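Local coordinates for SUMO-1 cysteine protease S273R (PDB 6LJ9), which is a viral cysteine protease that probably cuts the pp220 and pp62 polyprotein precursors into core-shell proteins and dampens host innate immune signalling, at residues S2-I7 with S236-R241; N151-V156 with I172-R177; G166-A171 with T230-Y235; E184-A189 with I223-S228; W200-K205 with V215-V220. All blocks are in the same frame, centred on the assembly; numbering follows the deposited sequence.

Following the chain from the N terminus, interaction 1 opens at 2-7 and closes last, at 236-241, so the other four nest inside its loop. It ties the N-terminal turn to helix 232-244. Interaction 2 opens at 151-156 and closes at 172-177 as a beta hairpin. Interaction 3 opens between these at 166-171 and closes at 230-235, so the two cross. It brings the start of strand 169-175, with the loop before it, to the start of helix 232-244. Inside it lies interaction 4, joining the end of strand 181-186 to loop 223-228. Interaction 5 is nested in interaction 4 and packs helix 195-208 on edge strand 215-220. Interactions 3 and 4 meet through His168 and Asn187.

Interaction 1: residues S2-I7 with S236-R241; sequences SILEKI and SLFYIR
Phe238 reaches out from helix 232-244 and meets Ile3, Leu4 and Ile7 of the N-terminal turn. The contact is almost wholly apolar. The closest touch is Ile7 CD1 to Phe238 CE1, at 3.6 Å. Leu4 CD1 comes to the same CE1 atom at 3.9 Å. Both methyls approach the ring at a slant. Ile3 comes in at the ring edge, with CG2 3.9 Å from Phe238 CZ and near the ring plane. Phe238 CG is anti to the backbone N (chi1 177°), and the ring beyond it meets the turn. Further aromatic packing comes from Phe265, which meets Phe238 edge-to-face, so helix 259-269 shares this apolar cluster.

A second kind of contact is aliphatic on arginine. Ile7 CD1 lies 4.2 Å from Arg241 CG, one turn after Phe238. The polar end of Arg241 works elsewhere: NH2 forms a salt bridge with Glu16 and a hydrogen bond with Thr8 OG1, and the guanidinium makes a cation-pi contact with Trp100. Between the segments the docking is apolar; outside them, Ser2 N is hydrogen-bonded to Glu261. The arrangement is an N-terminal turn packed on the central helix of the Ulp1-like catalytic domain, which begins at Cys232, the assigned nucleophile.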
# COMPACT_ATOMS: atom_id res chain seq x y z
N SER B 2 11.37 -20.88 -5.94
CA SER B 2 10.05 -20.72 -6.53
C SER B 2 9.25 -19.63 -5.82
O SER B 2 9.02 -18.56 -6.38
CB SER B 2 9.27 -22.04 -6.48
OG SER B 2 9.92 -23.04 -7.25
N ILE B 3 8.84 -19.91 -4.58
CA ILE B 3 8.08 -18.95 -3.80
C ILE B 3 8.92 -17.74 -3.43
O ILE B 3 8.37 -16.66 -3.17
CB ILE B 3 7.50 -19.63 -2.55
CG1 ILE B 3 6.95 -21.01 -2.92
CG2 ILE B 3 6.40 -18.78 -1.93
CD1 ILE B 3 6.97 -22.00 -1.78
N LEU B 4 10.25 -17.88 -3.40
CA LEU B 4 11.11 -16.73 -3.16
C LEU B 4 11.03 -15.74 -4.31
O LEU B 4 11.21 -14.53 -4.11
CB LEU B 4 12.55 -17.18 -2.93
CG LEU B 4 13.48 -16.18 -2.26
CD1 LEU B 4 12.94 -15.79 -0.89
CD2 LEU B 4 14.89 -16.74 -2.13
N GLU B 5 10.76 -16.22 -5.53
CA GLU B 5 10.53 -15.33 -6.66
C GLU B 5 9.20 -14.60 -6.55
O GLU B 5 9.04 -13.54 -7.17
CB GLU B 5 10.58 -16.11 -7.97
CG GLU B 5 11.90 -16.79 -8.27
CD GLU B 5 11.90 -17.49 -9.62
OE1 GLU B 5 10.90 -17.35 -10.36
OE2 GLU B 5 12.89 -18.19 -9.93
N LYS B 6 8.25 -15.14 -5.79
CA LYS B 6 6.93 -14.51 -5.68
C LYS B 6 7.02 -13.15 -5.00
O LYS B 6 6.49 -12.16 -5.51
CB LYS B 6 5.97 -15.43 -4.92
CG LYS B 6 5.22 -16.42 -5.79
CD LYS B 6 4.14 -17.13 -4.97
CE LYS B 6 3.19 -17.91 -5.86
NZ LYS B 6 2.07 -18.50 -5.07
N ILE B 7 7.67 -13.09 -3.84
CA ILE B 7 7.72 -11.87 -3.04
C ILE B 7 8.59 -10.83 -3.74
O ILE B 7 9.28 -11.13 -4.72
CB ILE B 7 8.22 -12.15 -1.61
CG1 ILE B 7 9.69 -12.57 -1.63
CG2 ILE B 7 7.36 -13.23 -0.96
CD1 ILE B 7 10.24 -12.92 -0.26
N SER B 236 9.72 -17.41 10.07
CA SER B 236 8.71 -16.51 10.62
C SER B 236 8.70 -15.18 9.89
O SER B 236 7.63 -14.61 9.64
CB SER B 236 8.96 -16.30 12.12
OG SER B 236 9.00 -17.54 12.81
N LEU B 237 9.88 -14.66 9.54
CA LEU B 237 9.95 -13.40 8.82
C LEU B 237 9.43 -13.54 7.39
O LEU B 237 8.80 -12.63 6.86
CB LEU B 237 11.38 -12.86 8.82
CG LEU B 237 11.87 -12.21 10.11
CD1 LEU B 237 13.34 -11.85 9.99
CD2 LEU B 237 11.04 -10.98 10.44
N PHE B 238 9.70 -14.69 6.76
CA PHE B 238 9.25 -14.90 5.39
C PHE B 238 7.73 -14.98 5.31
O PHE B 238 7.13 -14.52 4.33
CB PHE B 238 9.88 -16.16 4.81
CG PHE B 238 9.41 -16.50 3.42
CD1 PHE B 238 9.98 -15.89 2.32
CD2 PHE B 238 8.40 -17.43 3.22
CE1 PHE B 238 9.56 -16.19 1.04
CE2 PHE B 238 7.97 -17.73 1.94
CZ PHE B 238 8.55 -17.11 0.85
N TYR B 239 7.10 -15.57 6.32
CA TYR B 239 5.64 -15.65 6.34
C TYR B 239 5.03 -14.25 6.34
O TYR B 239 4.10 -13.97 5.58
CB TYR B 239 5.17 -16.45 7.56
CG TYR B 239 3.67 -16.62 7.63
CD1 TYR B 239 3.03 -17.63 6.91
CD2 TYR B 239 2.88 -15.79 8.43
CE1 TYR B 239 1.66 -17.80 6.98
CE2 TYR B 239 1.51 -15.96 8.50
CZ TYR B 239 0.91 -16.96 7.78
OH TYR B 239 -0.46 -17.13 7.84
N ILE B 240 5.54 -13.36 7.19
CA ILE B 240 5.03 -12.00 7.26
C ILE B 240 5.25 -11.29 5.93
O ILE B 240 4.35 -10.60 5.42
CB ILE B 240 5.68 -11.23 8.42
CG1 ILE B 240 5.27 -11.86 9.76
CG2 ILE B 240 5.30 -9.76 8.37
CD1 ILE B 240 5.86 -11.16 10.97
N ARG B 241 6.44 -11.44 5.34
CA ARG B 241 6.73 -10.77 4.08
C ARG B 241 5.88 -11.31 2.94
O ARG B 241 5.40 -10.54 2.10
CB ARG B 241 8.22 -10.90 3.75
CG ARG B 241 8.63 -10.19 2.47
CD ARG B 241 8.23 -8.73 2.50
NE ARG B 241 8.58 -8.03 1.27
CZ ARG B 241 9.69 -7.32 1.10
NH1 ARG B 241 10.57 -7.22 2.09
NH2 ARG B 241 9.93 -6.72 -0.06

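Interaction 2: residues N151-V156 with I172-R177; sequences NTFGCV and IFVDMR
Phe153 and Val174 form a hydrogen-bonded pair: Phe153 N gives to Val174 O at 2.9 Å, and Val174 N gives back to Phe153 O at 2.8 Å. Their CB atoms touch on one face at 3.7 Å. Cys155 and Ile172 form the next such pair, with Ile172 N to Cys155 O at 2.7 Å. On the other face, Phe173 CZ packs on Thr152 CG2 at 3.7 Å. This part is buried and tight. The Cys155-Cys110 disulfide ties strand 152-158 to the chain just after strand 107-109.

The more open side is at Arg177, which is partly exposed; Met176, a selenomethionine, is still buried and gives its N to Asn151 O. Thr152 CG2 sits over one face of the Arg177 guanidinium, 3.5 Å from NE. Arg177 also forms a side-on salt bridge with Asp175, NE to OD1 at 2.7 Å and NH2 to OD2. Arg177 N also reaches OD1, an Asx turn, and Gly178 of the second subunit packs nearby. This is an antiparallel beta hairpin in the catalytic domain's mixed sheet.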
# COMPACT_ATOMS: atom_id res chain seq x y z
N ASN B 151 -3.83 -1.70 8.11
CA ASN B 151 -4.71 -2.84 7.89
C ASN B 151 -3.96 -4.17 7.89
O ASN B 151 -4.53 -5.20 7.51
CB ASN B 151 -5.49 -2.67 6.58
CG ASN B 151 -4.60 -2.39 5.39
OD1 ASN B 151 -3.38 -2.57 5.44
ND2 ASN B 151 -5.21 -1.93 4.30
N THR B 152 -2.69 -4.16 8.30
CA THR B 152 -1.93 -5.39 8.50
C THR B 152 -1.12 -5.26 9.78
O THR B 152 -0.63 -4.18 10.13
CB THR B 152 -0.99 -5.70 7.32
OG1 THR B 152 -0.25 -4.52 6.96
CG2 THR B 152 -1.77 -6.20 6.12
N PHE B 153 -0.98 -6.39 10.48
CA PHE B 153 -0.26 -6.45 11.74
C PHE B 153 0.68 -7.65 11.71
O PHE B 153 0.29 -8.74 11.28
CB PHE B 153 -1.23 -6.57 12.93
CG PHE B 153 -0.56 -6.68 14.27
CD1 PHE B 153 -0.26 -7.92 14.81
CD2 PHE B 153 -0.24 -5.55 15.00
CE1 PHE B 153 0.35 -8.03 16.04
CE2 PHE B 153 0.37 -5.65 16.23
CZ PHE B 153 0.67 -6.89 16.75
N GLY B 154 1.92 -7.44 12.15
CA GLY B 154 2.91 -8.50 12.11
C GLY B 154 3.78 -8.57 13.35
O GLY B 154 4.19 -7.54 13.89
N CYS B 155 4.07 -9.78 13.80
CA CYS B 155 4.90 -9.96 14.99
C CYS B 155 5.53 -11.35 14.95
O CYS B 155 4.92 -12.31 14.47
CB CYS B 155 4.08 -9.78 16.27
SG CYS B 155 5.04 -9.22 17.69
N VAL B 156 6.76 -11.43 15.45
CA VAL B 156 7.49 -12.68 15.59
C VAL B 156 7.80 -12.87 17.06
O VAL B 156 8.35 -11.97 17.70
CB VAL B 156 8.78 -12.68 14.75
CG1 VAL B 156 9.52 -14.00 14.91
CG2 VAL B 156 8.47 -12.41 13.29
N ILE B 172 3.03 -14.17 13.80
CA ILE B 172 1.62 -13.83 13.95
C ILE B 172 1.31 -12.70 12.98
O ILE B 172 1.98 -11.66 12.99
CB ILE B 172 1.28 -13.41 15.40
CG1 ILE B 172 1.21 -14.64 16.31
CG2 ILE B 172 -0.03 -12.63 15.43
CD1 ILE B 172 0.56 -14.38 17.65
N PHE B 173 0.30 -12.91 12.14
CA PHE B 173 -0.08 -11.94 11.12
C PHE B 173 -1.58 -11.71 11.17
O PHE B 173 -2.35 -12.67 11.18
CB PHE B 173 0.35 -12.41 9.72
CG PHE B 173 0.23 -11.35 8.67
CD1 PHE B 173 1.22 -10.39 8.52
CD2 PHE B 173 -0.86 -11.31 7.82
CE1 PHE B 173 1.12 -9.41 7.55
CE2 PHE B 173 -0.97 -10.33 6.85
CZ PHE B 173 0.02 -9.38 6.72
N VAL B 174 -1.98 -10.45 11.20
CA VAL B 174 -3.39 -10.05 11.18
C VAL B 174 -3.64 -9.33 9.87
O VAL B 174 -3.10 -8.24 9.64
CB VAL B 174 -3.75 -9.17 12.39
CG1 VAL B 174 -5.20 -8.73 12.30
CG2 VAL B 174 -3.48 -9.92 13.69
N ASP B 175 -4.46 -9.92 9.01
CA ASP B 175 -4.76 -9.36 7.70
C ASP B 175 -6.14 -8.71 7.76
O ASP B 175 -7.15 -9.40 7.88
CB ASP B 175 -4.71 -10.45 6.63
CG ASP B 175 -4.78 -9.88 5.22
OD1 ASP B 175 -4.88 -8.65 5.07
OD2 ASP B 175 -4.74 -10.68 4.26
N MSE B 176 -6.16 -7.38 7.68
CA MSE B 176 -7.41 -6.63 7.72
C MSE B 176 -7.64 -5.90 6.40
O MSE B 176 -8.26 -4.84 6.37
CB MSE B 176 -7.40 -5.64 8.89
CG MSE B 176 -7.27 -6.29 10.25
SE MSE B 176 -6.85 -5.01 11.67
CE MSE B 176 -4.99 -4.64 11.20
N ARG B 177 -7.14 -6.48 5.31
CA ARG B 177 -7.28 -5.90 3.99
C ARG B 177 -8.49 -6.44 3.24
O ARG B 177 -9.14 -5.69 2.49
CB ARG B 177 -6.02 -6.15 3.16
CG ARG B 177 -4.76 -5.48 3.68
CD ARG B 177 -3.52 -6.02 2.99
NE ARG B 177 -3.35 -7.45 3.24
CZ ARG B 177 -2.29 -8.16 2.87
NH1 ARG B 177 -1.29 -7.57 2.23
NH2 ARG B 177 -2.22 -9.46 3.13

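Interaction 3: residues G166-A171 with T230-Y235; sequences GKHWVA and TECGPY
Trp169 N donates to Cys232 SG at 3.5 Å, and the bond is nearly straight (170°). It is a long bond, as expected for a sulfur acceptor. Cys232 SG stands between its backbone N and carbonyl carbon (chi1 55°), which turns it toward the start of strand 169-175. There it also touches Trp169 CD1, at 3.9 Å. The indole lies against the start of the helix, with CD1 3.7 Å from Gly233 CA. Its NE1 bonds to Leu88 O.

His168 meets the nucleophile mainly through carbon. Cys232 CB lies over one face of the imidazole, a CH-pi contact with CB 4.2 Å from the ring centroid. His168 ND1 is 3.9 Å from Cys232 CB. The sulfur is seen obliquely from the ring, at 4.8 Å from its centroid. On the far side, His168 NE2 is hydrogen-bonded to Asn187 OD1, which helps to orient the ring. Cys232, His168 and Asn187 are assigned as the active site, and Gln226 touches Cys232.

In this crystal the sulfur accepts its long bond from Trp169 N. The geometry is consistent with a Cys-His-Asn catalytic triad in which sulfur and imidazole are close but not hydrogen-bonded.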
# COMPACT_ATOMS: atom_id res chain seq x y z
N GLY B 166 14.38 -24.88 23.20
CA GLY B 166 14.90 -23.54 23.36
C GLY B 166 14.23 -22.51 22.48
O GLY B 166 13.01 -22.50 22.34
N LYS B 167 15.04 -21.63 21.88
CA LYS B 167 14.51 -20.56 21.04
C LYS B 167 13.85 -21.13 19.79
O LYS B 167 14.47 -21.88 19.03
CB LYS B 167 15.64 -19.61 20.65
CG LYS B 167 15.27 -18.62 19.56
CD LYS B 167 16.48 -17.80 19.13
CE LYS B 167 17.02 -16.97 20.28
NZ LYS B 167 18.18 -16.14 19.87
N HIS B 168 12.58 -20.77 19.59
CA HIS B 168 11.84 -21.16 18.39
C HIS B 168 10.93 -20.00 18.01
O HIS B 168 9.98 -19.69 18.73
CB HIS B 168 11.03 -22.44 18.63
CG HIS B 168 10.37 -22.97 17.40
ND1 HIS B 168 11.04 -23.75 16.48
CD2 HIS B 168 9.11 -22.83 16.92
CE1 HIS B 168 10.22 -24.08 15.50
NE2 HIS B 168 9.04 -23.52 15.74
N TRP B 169 11.22 -19.38 16.87
CA TRP B 169 10.44 -18.23 16.42
C TRP B 169 9.21 -18.69 15.65
O TRP B 169 9.28 -19.59 14.81
CB TRP B 169 11.29 -17.32 15.53
CG TRP B 169 12.50 -16.76 16.21
CD1 TRP B 169 13.80 -17.17 16.05
CD2 TRP B 169 12.54 -15.69 17.16
NE1 TRP B 169 14.63 -16.41 16.83
CE2 TRP B 169 13.88 -15.50 17.53
CE3 TRP B 169 11.56 -14.87 17.73
CZ2 TRP B 169 14.27 -14.52 18.44
CZ3 TRP B 169 11.95 -13.91 18.63
CH2 TRP B 169 13.29 -13.74 18.98
N VAL B 170 8.07 -18.06 15.95
CA VAL B 170 6.84 -18.24 15.19
C VAL B 170 6.30 -16.86 14.85
O VAL B 170 6.61 -15.86 15.51
CB VAL B 170 5.79 -19.07 15.95
CG1 VAL B 170 6.32 -20.46 16.26
CG2 VAL B 170 5.38 -18.36 17.23
N ALA B 171 5.48 -16.81 13.81
CA ALA B 171 4.95 -15.55 13.29
C ALA B 171 3.47 -15.42 13.60
O ALA B 171 2.73 -16.41 13.67
CB ALA B 171 5.17 -15.44 11.78
N THR B 230 17.65 -24.37 12.64
CA THR B 230 18.19 -23.02 12.60
C THR B 230 17.33 -21.99 11.90
O THR B 230 17.52 -20.79 12.15
CB THR B 230 19.57 -23.02 11.92
OG1 THR B 230 19.43 -23.50 10.57
CG2 THR B 230 20.55 -23.90 12.65
N GLU B 231 16.40 -22.39 11.04
CA GLU B 231 15.74 -21.45 10.13
C GLU B 231 14.36 -21.02 10.59
O GLU B 231 13.61 -20.45 9.79
CB GLU B 231 15.67 -22.05 8.73
CG GLU B 231 17.01 -22.52 8.20
CD GLU B 231 18.05 -21.42 8.22
OE1 GLU B 231 17.84 -20.39 7.55
OE2 GLU B 231 19.08 -21.58 8.91
N CYS B 232 14.00 -21.26 11.85
CA CYS B 232 12.69 -20.82 12.34
C CYS B 232 12.57 -19.30 12.31
O CYS B 232 11.46 -18.78 12.10
CB CYS B 232 12.45 -21.34 13.75
SG CYS B 232 13.74 -20.91 14.94
N GLY B 233 13.67 -18.59 12.50
CA GLY B 233 13.69 -17.15 12.38
C GLY B 233 13.36 -16.69 10.98
O GLY B 233 12.41 -15.93 10.76
N PRO B 234 14.15 -17.13 9.99
CA PRO B 234 13.82 -16.81 8.59
C PRO B 234 12.44 -17.28 8.18
O PRO B 234 11.78 -16.62 7.37
CB PRO B 234 14.92 -17.51 7.80
CG PRO B 234 16.08 -17.54 8.74
CD PRO B 234 15.49 -17.74 10.11
N TYR B 235 11.98 -18.43 8.69
CA TYR B 235 10.64 -18.90 8.37
C TYR B 235 9.58 -17.91 8.84
O TYR B 235 8.64 -17.59 8.10
CB TYR B 235 10.40 -20.27 9.01
CG TYR B 235 10.65 -21.45 8.09
CD1 TYR B 235 9.77 -21.77 7.07
CD2 TYR B 235 11.76 -22.27 8.27
CE1 TYR B 235 9.99 -22.85 6.24
CE2 TYR B 235 11.99 -23.35 7.45
CZ TYR B 235 11.11 -23.64 6.44
OH TYR B 235 11.34 -24.72 5.62

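Interaction 4: residues E184-A189 with I223-S228; sequences EYFNSA and IRHQRS
Ser188 OG donates to Gln226 OE1 at 2.7 Å, in the plane of the amide carbonyl. Ser188 OG sits between its backbone N and carbonyl carbon (chi1 61°), which directs it to the carboxamide. Ser188 O is gripped from the same loop: Gln226 N gives to it at 3.0 Å and a straight 166°, from above the carbonyl plane. His225 N adds a weak bond. At the other end of the Gln226 carboxamide, NE2 gives to Ser228 O at 2.9 Å. Nearby, Ala189 N gives to Asn187 OD1 at 2.9 Å, an Asx turn, and the same OD1 accepts from His168 NE2.

Packing lies further out. Phe186 CE1 meets His225 CD2 at 3.7 Å, with the ring planes 47° apart. His225 NE2 and ND1 bond to Phe252 O and Ile257 N. On the solvent side, Ala189 O approaches CG of the poorly ordered Arg224.

The bonds hold both ends of the Gln226 carboxamide next to Cys232. This is consistent with its predicted substrate role, and with an oxyanion-hole glutamine as in Ulp1-type proteases.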
# COMPACT_ATOMS: atom_id res chain seq x y z
N GLU B 184 -3.67 -14.90 12.11
CA GLU B 184 -2.91 -16.05 11.65
C GLU B 184 -1.74 -16.33 12.58
O GLU B 184 -1.04 -15.41 13.01
CB GLU B 184 -2.41 -15.82 10.22
CG GLU B 184 -3.49 -15.36 9.26
CD GLU B 184 -2.93 -14.82 7.96
OE1 GLU B 184 -1.73 -15.04 7.69
OE2 GLU B 184 -3.70 -14.18 7.21
N TYR B 185 -1.54 -17.62 12.88
CA TYR B 185 -0.40 -18.10 13.65
C TYR B 185 0.33 -19.13 12.80
O TYR B 185 -0.23 -20.18 12.47
CB TYR B 185 -0.85 -18.71 14.98
CG TYR B 185 0.25 -19.41 15.75
CD1 TYR B 185 0.52 -20.76 15.55
CD2 TYR B 185 1.00 -18.73 16.70
CE1 TYR B 185 1.51 -21.40 16.25
CE2 TYR B 185 2.00 -19.37 17.41
CZ TYR B 185 2.25 -20.71 17.18
OH TYR B 185 3.25 -21.36 17.88
N PHE B 186 1.58 -18.83 12.46
CA PHE B 186 2.39 -19.71 11.62
C PHE B 186 3.52 -20.30 12.44
O PHE B 186 4.33 -19.56 13.01
CB PHE B 186 2.94 -18.95 10.41
CG PHE B 186 3.91 -19.76 9.59
CD1 PHE B 186 3.47 -20.84 8.85
CD2 PHE B 186 5.25 -19.44 9.56
CE1 PHE B 186 4.35 -21.59 8.09
CE2 PHE B 186 6.14 -20.18 8.81
CZ PHE B 186 5.69 -21.26 8.07
N ASN B 187 3.58 -21.63 12.50
CA ASN B 187 4.67 -22.36 13.14
C ASN B 187 5.29 -23.26 12.07
O ASN B 187 4.64 -24.18 11.57
CB ASN B 187 4.16 -23.19 14.33
CG ASN B 187 5.29 -23.75 15.18
OD1 ASN B 187 6.36 -24.11 14.67
ND2 ASN B 187 5.06 -23.83 16.48
N SER B 188 6.55 -22.98 11.73
CA SER B 188 7.22 -23.76 10.69
C SER B 188 7.40 -25.22 11.08
O SER B 188 7.60 -26.06 10.20
CB SER B 188 8.58 -23.14 10.36
OG SER B 188 9.42 -23.13 11.50
N ALA B 189 7.35 -25.54 12.37
CA ALA B 189 7.50 -26.92 12.80
C ALA B 189 6.19 -27.69 12.75
O ALA B 189 6.21 -28.93 12.74
CB ALA B 189 8.08 -26.98 14.21
N ILE B 223 1.48 -28.16 7.93
CA ILE B 223 2.68 -28.75 7.35
C ILE B 223 3.86 -28.48 8.26
O ILE B 223 4.00 -27.38 8.81
CB ILE B 223 2.94 -28.19 5.93
CG1 ILE B 223 1.85 -28.65 4.96
CG2 ILE B 223 4.31 -28.61 5.42
CD1 ILE B 223 2.13 -28.26 3.53
N ARG B 224 4.71 -29.49 8.43
CA ARG B 224 6.01 -29.33 9.08
C ARG B 224 7.01 -28.91 8.00
O ARG B 224 7.62 -29.75 7.33
CB ARG B 224 6.44 -30.61 9.78
CG ARG B 224 7.84 -30.56 10.37
CD ARG B 224 8.16 -31.82 11.16
NE ARG B 224 9.57 -31.90 11.50
CZ ARG B 224 10.13 -31.30 12.54
NH1 ARG B 224 9.40 -30.56 13.36
NH2 ARG B 224 11.43 -31.43 12.77
N HIS B 225 7.16 -27.60 7.82
CA HIS B 225 8.04 -27.09 6.78
C HIS B 225 9.51 -27.28 7.15
O HIS B 225 10.32 -27.69 6.32
CB HIS B 225 7.76 -25.61 6.52
CG HIS B 225 6.37 -25.33 6.02
ND1 HIS B 225 6.01 -25.52 4.71
CD2 HIS B 225 5.27 -24.87 6.66
CE1 HIS B 225 4.74 -25.20 4.56
NE2 HIS B 225 4.26 -24.80 5.73
N GLN B 226 9.86 -26.98 8.40
CA GLN B 226 11.26 -26.90 8.81
C GLN B 226 11.78 -28.27 9.23
O GLN B 226 11.20 -28.92 10.10
CB GLN B 226 11.41 -25.90 9.96
CG GLN B 226 12.81 -25.81 10.54
CD GLN B 226 12.92 -24.73 11.60
OE1 GLN B 226 12.04 -23.88 11.73
NE2 GLN B 226 14.00 -24.77 12.38
N ARG B 227 12.87 -28.69 8.60
CA ARG B 227 13.60 -29.88 9.02
C ARG B 227 14.94 -29.56 9.66
O ARG B 227 15.55 -30.44 10.27
CB ARG B 227 13.83 -30.82 7.83
CG ARG B 227 12.55 -31.43 7.27
CD ARG B 227 12.84 -32.28 6.04
NE ARG B 227 11.61 -32.65 5.34
CZ ARG B 227 11.58 -33.25 4.16
NH1 ARG B 227 12.71 -33.55 3.53
NH2 ARG B 227 10.42 -33.56 3.59
N SER B 228 15.41 -28.32 9.54
CA SER B 228 16.64 -27.89 10.19
C SER B 228 16.35 -27.42 11.61
O SER B 228 15.20 -27.38 12.06
CB SER B 228 17.31 -26.78 9.37
OG SER B 228 16.50 -25.62 9.31
O HOH W 1 3.19 -24.86 9.77

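Interaction 5: residues W200-K205 with V215-V220; sequences WMERVK and VKTLAV
Met201 and Lys205 of helix 195-208 lie against Val215, Thr217 and Leu218 in a helix-on-strand packing contact at the edge of the central sheet. The strand is outermost in this chain. The short segments run nearly antiparallel, 167° between directions, with their axes 8.8 Å apart. Met201, a selenomethionine, turns toward the strand. Its CE reaches the backbone and lies 3.3 Å from Leu218 O. Its side chain also packs on Tyr185 of the neighbouring strand 181-186.

One turn later, the Lys205 side chain reaches across the strand. Its CG is anti to the backbone N (chi1 176°), and the rest of the chain is extended. It slides past Val215 in the opposite direction, with CG 3.9 Å from Val215 CG1. Further on, Lys205 CE comes to 3.3 Å from Val215 O, while NZ stays 4.0 Å from that oxygen. Thr217 CG2 is set crosswise to the lysine, 3.8 Å from Lys205 CD. On the solvent side, Glu202 OE1 and Thr217 OG1 are 3.6 Å apart, near but not bonded.

Strand 215-220 is paired with strand 181-186 in parallel through backbone bonds such as Leu218 with Tyr185. Helix 195-208 connects them, so the contact belongs to a beta-alpha-beta crossover.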
# COMPACT_ATOMS: atom_id res chain seq x y z
N TRP B 200 -4.88 -14.64 23.16
CA TRP B 200 -4.59 -13.38 22.48
C TRP B 200 -5.30 -13.30 21.14
O TRP B 200 -5.88 -12.25 20.80
CB TRP B 200 -3.08 -13.21 22.30
CG TRP B 200 -2.69 -11.90 21.70
CD1 TRP B 200 -2.38 -10.75 22.37
CD2 TRP B 200 -2.57 -11.60 20.31
NE1 TRP B 200 -2.07 -9.75 21.48
CE2 TRP B 200 -2.18 -10.24 20.21
CE3 TRP B 200 -2.75 -12.33 19.13
CZ2 TRP B 200 -1.97 -9.62 18.98
CZ3 TRP B 200 -2.54 -11.71 17.92
CH2 TRP B 200 -2.16 -10.36 17.85
N MSE B 201 -5.28 -14.37 20.36
CA MSE B 201 -5.96 -14.41 19.07
C MSE B 201 -7.47 -14.25 19.25
O MSE B 201 -8.13 -13.58 18.45
CB MSE B 201 -5.66 -15.72 18.34
CG MSE B 201 -4.19 -15.92 18.02
SE MSE B 201 -3.82 -17.65 17.21
CE MSE B 201 -4.75 -17.39 15.52
N GLU B 202 -8.01 -14.86 20.30
CA GLU B 202 -9.43 -14.73 20.59
C GLU B 202 -9.78 -13.31 21.01
O GLU B 202 -10.82 -12.77 20.61
CB GLU B 202 -9.85 -15.73 21.67
CG GLU B 202 -9.88 -17.18 21.21
CD GLU B 202 -10.84 -17.40 20.06
OE1 GLU B 202 -10.40 -17.90 19.00
OE2 GLU B 202 -12.04 -17.07 20.20
N ARG B 203 -8.92 -12.68 21.82
CA ARG B 203 -9.19 -11.31 22.26
C ARG B 203 -9.17 -10.34 21.09
O ARG B 203 -9.99 -9.42 21.02
CB ARG B 203 -8.17 -10.90 23.33
CG ARG B 203 -8.51 -9.62 24.08
CD ARG B 203 -7.87 -8.38 23.44
NE ARG B 203 -6.41 -8.43 23.49
CZ ARG B 203 -5.68 -7.94 24.47
NH1 ARG B 203 -6.26 -7.34 25.50
NH2 ARG B 203 -4.35 -8.03 24.43
N VAL B 204 -8.23 -10.52 20.15
CA VAL B 204 -8.17 -9.66 18.98
C VAL B 204 -9.40 -9.86 18.09
O VAL B 204 -9.89 -8.91 17.47
CB VAL B 204 -6.86 -9.90 18.21
CG1 VAL B 204 -6.82 -9.08 16.93
CG2 VAL B 204 -5.66 -9.57 19.08
N LYS B 205 -9.91 -11.09 18.03
CA LYS B 205 -11.09 -11.36 17.21
C LYS B 205 -12.31 -10.61 17.71
O LYS B 205 -13.07 -10.05 16.91
CB LYS B 205 -11.36 -12.87 17.16
CG LYS B 205 -12.62 -13.25 16.40
CD LYS B 205 -12.82 -14.75 16.39
CE LYS B 205 -14.14 -15.13 15.73
NZ LYS B 205 -14.35 -16.60 15.71
N VAL B 215 -14.33 -12.21 10.87
CA VAL B 215 -13.00 -12.32 11.44
C VAL B 215 -12.74 -13.78 11.78
O VAL B 215 -13.51 -14.39 12.54
CB VAL B 215 -12.83 -11.44 12.70
CG1 VAL B 215 -11.38 -11.44 13.15
CG2 VAL B 215 -13.31 -10.02 12.43
N LYS B 216 -11.67 -14.34 11.22
CA LYS B 216 -11.29 -15.73 11.45
C LYS B 216 -10.00 -15.79 12.26
O LYS B 216 -9.10 -14.97 12.06
CB LYS B 216 -11.09 -16.49 10.14
CG LYS B 216 -12.35 -16.71 9.31
CD LYS B 216 -12.03 -17.55 8.09
CE LYS B 216 -13.24 -17.75 7.19
NZ LYS B 216 -12.90 -18.52 5.97
N THR B 217 -9.92 -16.76 13.16
CA THR B 217 -8.67 -17.16 13.79
C THR B 217 -8.18 -18.44 13.12
O THR B 217 -8.96 -19.37 12.90
CB THR B 217 -8.84 -17.38 15.29
OG1 THR B 217 -9.76 -18.45 15.52
CG2 THR B 217 -9.35 -16.12 15.96
N LEU B 218 -6.89 -18.48 12.80
CA LEU B 218 -6.35 -19.55 11.98
C LEU B 218 -4.97 -19.96 12.49
O LEU B 218 -4.11 -19.11 12.72
CB LEU B 218 -6.25 -19.12 10.51
CG LEU B 218 -5.63 -20.14 9.56
CD1 LEU B 218 -6.55 -21.33 9.34
CD2 LEU B 218 -5.29 -19.47 8.25
N ALA B 219 -4.78 -21.27 12.64
CA ALA B 219 -3.49 -21.84 13.03
C ALA B 219 -2.87 -22.48 11.79
O ALA B 219 -3.28 -23.56 11.37
CB ALA B 219 -3.66 -22.85 14.16
N VAL B 220 -1.89 -21.80 11.21
CA VAL B 220 -1.19 -22.31 10.04
C VAL B 220 -0.11 -23.28 10.51
O VAL B 220 1.09 -22.95 10.50
CB VAL B 220 -0.59 -21.17 9.19
CG1 VAL B 220 -0.09 -21.70 7.85
CG2 VAL B 220 -1.63 -20.07 8.98